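Local coordinates for putative cell surface protein (Streptococcus pyogenes, PDB 4OFQ) that is a cell-surface adhesin of the antigen I/II family that probably helps the bacterium attach to host or partner surfaces, at the calcium ion site. Numbering follows the deposited sequence.

The calcium ion site. Residues 69-72, 101, 124-127. With CA (calcium ion), chain B.
A partly occupied calcium ion joins the backbone at Asp69-Tyr70 to that at Val124-Glu126, and is held mainly by peptide carbonyls. Val124 O binds the calcium at 2.3 Å, while Tyr70 O and Glu126 O bind from opposite segments. Asp69 supplies the carboxylate ligand: CG lies anti to the backbone N (chi1 -178°), which sends OD1 tip-first to the metal at 2.4 Å, with OD2 turned away at 4.2 Å from the ion. Water 1 is a further ligand, and the five modelled oxygens lie between a square pyramid and a trigonal bipyramid; additional weak ligands may be unseen.

Val124 N donates to Asp69 OD2 from above the carboxylate plane, a nearly straight bond of 2.8 Å that fixes the carboxylate's rotation and ties it to the segment carrying the Val124 carbonyl. Asp72 performs a matching second-shell task: its OD2 accepts Glu126 N through the anti lone pair at 2.9 Å (172° at H), while its own backbone N is hydrogen-bonded to water 1. The Tyr70 ring lies with Glu126 O over one face, offset toward the rim. At its tip, the phenol Tyr70 OH donates to the anti lone pair of Glu126 OE1 at 2.6 Å. Tyr70 OH also meets His101 NE2 at the imidazole edge, in plane, at 2.8 Å. The calcium may partly offset the negative charge gathered by Asp69 and Asp72.

In the fold, the ion sits between the end of strand 64-70 and the loop residues just before strand 127-132, with His101 contributed by strand 97-102. It thereby links a strand end to a neighbouring loop in the beta-sandwich and probably stabilises this region.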
# COMPACT_ATOMS: atom_id res chain seq x y z
N ASP A 69 -15.73 -5.63 -6.53
CA ASP A 69 -16.17 -5.17 -5.23
C ASP A 69 -14.94 -4.90 -4.37
O ASP A 69 -14.36 -5.81 -3.76
CB ASP A 69 -17.07 -6.25 -4.59
CG ASP A 69 -17.61 -5.85 -3.24
OD1 ASP A 69 -17.17 -4.83 -2.67
OD2 ASP A 69 -18.50 -6.57 -2.72
N TYR A 70 -14.53 -3.64 -4.33
CA TYR A 70 -13.40 -3.23 -3.51
C TYR A 70 -13.92 -2.81 -2.15
O TYR A 70 -15.07 -2.37 -2.04
CB TYR A 70 -12.65 -2.06 -4.17
CG TYR A 70 -13.52 -0.83 -4.41
CD1 TYR A 70 -14.23 -0.68 -5.60
CD2 TYR A 70 -13.62 0.18 -3.46
CE1 TYR A 70 -15.03 0.44 -5.83
CE2 TYR A 70 -14.41 1.31 -3.68
CZ TYR A 70 -15.11 1.43 -4.87
OH TYR A 70 -15.88 2.56 -5.09
N LYS A 71 -13.10 -2.96 -1.11
CA LYS A 71 -13.49 -2.49 0.22
C LYS A 71 -13.50 -0.96 0.23
O LYS A 71 -12.44 -0.32 0.22
CB LYS A 71 -12.53 -3.01 1.28
CG LYS A 71 -12.86 -2.55 2.68
CD LYS A 71 -12.05 -3.33 3.70
CE LYS A 71 -12.17 -2.74 5.09
NZ LYS A 71 -11.34 -3.53 6.06
N ASP A 72 -14.68 -0.37 0.28
CA ASP A 72 -14.78 1.06 0.04
C ASP A 72 -14.30 1.94 1.21
O ASP A 72 -14.13 3.14 1.05
CB ASP A 72 -16.18 1.47 -0.48
CG ASP A 72 -17.29 1.31 0.56
OD1 ASP A 72 -17.03 1.46 1.77
OD2 ASP A 72 -18.43 1.06 0.14
N HIS A 101 -19.65 3.06 -12.20
CA HIS A 101 -19.17 3.16 -10.84
C HIS A 101 -20.41 3.26 -9.97
O HIS A 101 -21.07 4.30 -9.94
CB HIS A 101 -18.27 4.38 -10.64
CG HIS A 101 -17.50 4.37 -9.36
ND1 HIS A 101 -16.77 5.44 -8.92
CD2 HIS A 101 -17.37 3.41 -8.41
CE1 HIS A 101 -16.20 5.15 -7.76
NE2 HIS A 101 -16.55 3.92 -7.43
N VAL A 124 -20.99 -5.65 -1.75
CA VAL A 124 -21.21 -4.81 -0.58
C VAL A 124 -20.72 -3.39 -0.83
O VAL A 124 -19.63 -3.19 -1.35
CB VAL A 124 -20.46 -5.40 0.64
CG1 VAL A 124 -20.43 -4.42 1.80
CG2 VAL A 124 -21.09 -6.71 1.06
N GLY A 125 -21.53 -2.40 -0.46
CA GLY A 125 -21.12 -1.01 -0.60
C GLY A 125 -20.86 -0.61 -2.04
O GLY A 125 -21.58 -1.05 -2.94
N GLU A 126 -19.83 0.20 -2.26
CA GLU A 126 -19.50 0.65 -3.61
C GLU A 126 -18.87 -0.47 -4.42
O GLU A 126 -18.17 -1.32 -3.89
CB GLU A 126 -18.53 1.84 -3.58
CG GLU A 126 -18.98 2.99 -2.71
CD GLU A 126 -17.95 4.09 -2.60
OE1 GLU A 126 -16.80 3.91 -3.11
OE2 GLU A 126 -18.27 5.12 -1.98
N PHE A 127 -19.11 -0.46 -5.73
CA PHE A 127 -18.44 -1.40 -6.61
C PHE A 127 -18.41 -0.83 -8.03
O PHE A 127 -19.10 0.14 -8.33
CB PHE A 127 -19.14 -2.77 -6.57
CG PHE A 127 -20.59 -2.75 -6.97
CD1 PHE A 127 -21.57 -2.44 -6.04
CD2 PHE A 127 -20.97 -3.09 -8.27
CE1 PHE A 127 -22.93 -2.45 -6.42
CE2 PHE A 127 -22.33 -3.11 -8.65
CZ PHE A 127 -23.30 -2.78 -7.72
CA CA B . -17.49 -2.60 -2.00
O HOH W 1 -17.20 -1.97 0.26